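Local coordinates for thioesterase domain-containing protein (Pseudomonas aeruginosa, PDB 1ZKI) that hydrolyses thioesters as a hotdog-fold thioesterase, probably acting on acyl-CoA substrates, at the interface of chains A and B. Numbering follows the deposited sequence. Chains: chain A/B, hypothetical protein PA5202.

The interface of chains A and B. Residues chain A 82-84, 86; chain B 80, 109, 125, 127.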
loop_
_atom_site.group_PDB
_atom_site.type_symbol
_atom_site.label_atom_id
_atom_site.label_comp_id
_atom_site.label_asym_id
_atom_site.label_seq_id
_atom_site.Cartn_x
_atom_site.Cartn_y
_atom_site.Cartn_z
ATOM N N LYS A 82 -1.089 -7.188 -3.831
ATOM C CA LYS A 82 -0.120 -6.543 -4.709
ATOM C C LYS A 82 1.086 -6.219 -3.860
ATOM O O LYS A 82 0.930 -5.676 -2.778
ATOM C CB LYS A 82 -0.716 -5.251 -5.272
ATOM C CG LYS A 82 0.208 -4.454 -6.222
ATOM C CD LYS A 82 0.876 -3.270 -5.523
ATOM C CE LYS A 82 1.301 -2.209 -6.552
ATOM N NZ LYS A 82 2.511 -2.600 -7.286
ATOM N N ILE A 83 2.274 -6.534 -4.368
ATOM C CA ILE A 83 3.518 -6.339 -3.614
ATOM C C ILE A 83 4.531 -5.588 -4.471
ATOM O O ILE A 83 4.582 -5.798 -5.686
ATOM C CB ILE A 83 4.117 -7.736 -3.177
ATOM C CG1 ILE A 83 5.339 -7.563 -2.266
ATOM C CG2 ILE A 83 4.481 -8.636 -4.404
ATOM C CD1 ILE A 83 5.736 -8.847 -1.554
ATOM N N ASN A 84 5.327 -4.714 -3.844
ATOM C CA ASN A 84 6.514 -4.124 -4.475
ATOM C C ASN A 84 7.736 -4.638 -3.763
ATOM O O ASN A 84 7.765 -4.676 -2.533
ATOM C CB ASN A 84 6.522 -2.604 -4.356
ATOM C CG ASN A 84 5.874 -1.937 -5.526
ATOM O OD1 ASN A 84 6.554 -1.487 -6.475
ATOM N ND2 ASN A 84 4.568 -1.888 -5.495
ATOM N N ILE A 86 11.580 -3.945 -2.938
ATOM C CA ILE A 86 12.378 -2.717 -2.895
ATOM C C ILE A 86 13.866 -3.016 -2.883
ATOM O O ILE A 86 14.636 -2.422 -3.654
ATOM C CB ILE A 86 11.915 -1.808 -1.734
ATOM C CG1 ILE A 86 10.559 -1.192 -2.134
ATOM C CG2 ILE A 86 12.970 -0.725 -1.428
ATOM C CD1 ILE A 86 9.713 -0.734 -0.992
ATOM N N GLU B 80 2.974 1.802 -13.025
ATOM C CA GLU B 80 1.804 1.029 -12.617
ATOM C C GLU B 80 1.289 1.553 -11.279
ATOM O O GLU B 80 2.036 2.190 -10.518
ATOM C CB GLU B 80 2.143 -0.476 -12.524
ATOM C CG GLU B 80 3.125 -0.817 -11.380
ATOM C CD GLU B 80 2.430 -0.967 -10.016
ATOM O OE1 GLU B 80 3.072 -0.627 -8.998
ATOM O OE2 GLU B 80 1.272 -1.443 -9.948
ATOM N N VAL B 109 8.999 3.829 -5.557
ATOM C CA VAL B 109 7.780 3.207 -5.022
ATOM C C VAL B 109 7.116 4.256 -4.159
ATOM O O VAL B 109 7.778 4.891 -3.340
ATOM C CB VAL B 109 8.107 1.952 -4.193
ATOM C CG1 VAL B 109 6.805 1.266 -3.715
ATOM C CG2 VAL B 109 8.922 0.988 -5.037
ATOM N N GLN B 125 -0.838 2.089 -3.928
ATOM C CA GLN B 125 0.595 1.915 -3.999
ATOM C C GLN B 125 0.955 1.781 -5.457
ATOM O O GLN B 125 0.259 1.082 -6.199
ATOM C CB GLN B 125 0.962 0.647 -3.234
ATOM C CG GLN B 125 2.429 0.280 -3.215
ATOM C CD GLN B 125 2.643 -1.000 -2.397
ATOM O OE1 GLN B 125 2.084 -1.148 -1.303
ATOM N NE2 GLN B 125 3.440 -1.923 -2.922
ATOM N N THR B 127 4.294 2.340 -8.750
ATOM C CA THR B 127 5.713 2.371 -9.123
ATOM C C THR B 127 5.877 3.400 -10.234
ATOM O O THR B 127 5.058 3.452 -11.172
ATOM C CB THR B 127 6.141 0.992 -9.656
ATOM O OG1 THR B 127 5.651 -0.032 -8.781
ATOM C CG2 THR B 127 7.664 0.886 -9.784
#
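A:Lys82 reaches across to B:Glu80 and forms a salt bridge, with the side-chain amine A:Lys82 NZ 2.7 Å from the carboxylate oxygen B:Glu80 OE1. A:Lys82 NZ comes from above the carboxylate plane and also lies 3.2 Å from B:Glu80 OE2. Within chain B, the hydroxyl B:Thr127 OG1 donates to B:Glu80 OE1 at 2.7 Å on the anti lone pair, so two donors grip one oxygen and help fix the carboxylate. As modelled, B:Thr127 OG1 also donates across the interface to the amide oxygen A:Asn84 OD1 at 2.9 Å, in the carbonyl plane at a C=O...donor angle of 128°. This example shows how a shared hydroxyl can link a charged pair to neutral neighbours.

A:Asn84 and B:Gln125 run antiparallel alongside one another, their amide planes 51° apart. A:Asn84 ND2 sits 2.8 Å from B:Gln125 NE2, a doubtful contact of two donors. Turning either amide would give a donor-acceptor pair; turning A:Asn84 would also let it donate to B:Thr127 OG1, whose single proton then serves B:Glu80 alone.

B:Glu80 starts with CG wedged between its backbone N and carbonyl carbon (chi1 68°), then bends at chi2 towards the lysine. The patch belongs to a two-fold symmetric interface between hotdog subunits, repeated with chains exchanged and possibly the physiological dimer. Beside the polar cluster, B:Val109 turns CG1 to A:Asn84 CG at 3.8 Å and CG2 to A:Ile86 CG1 at 4.0 Å.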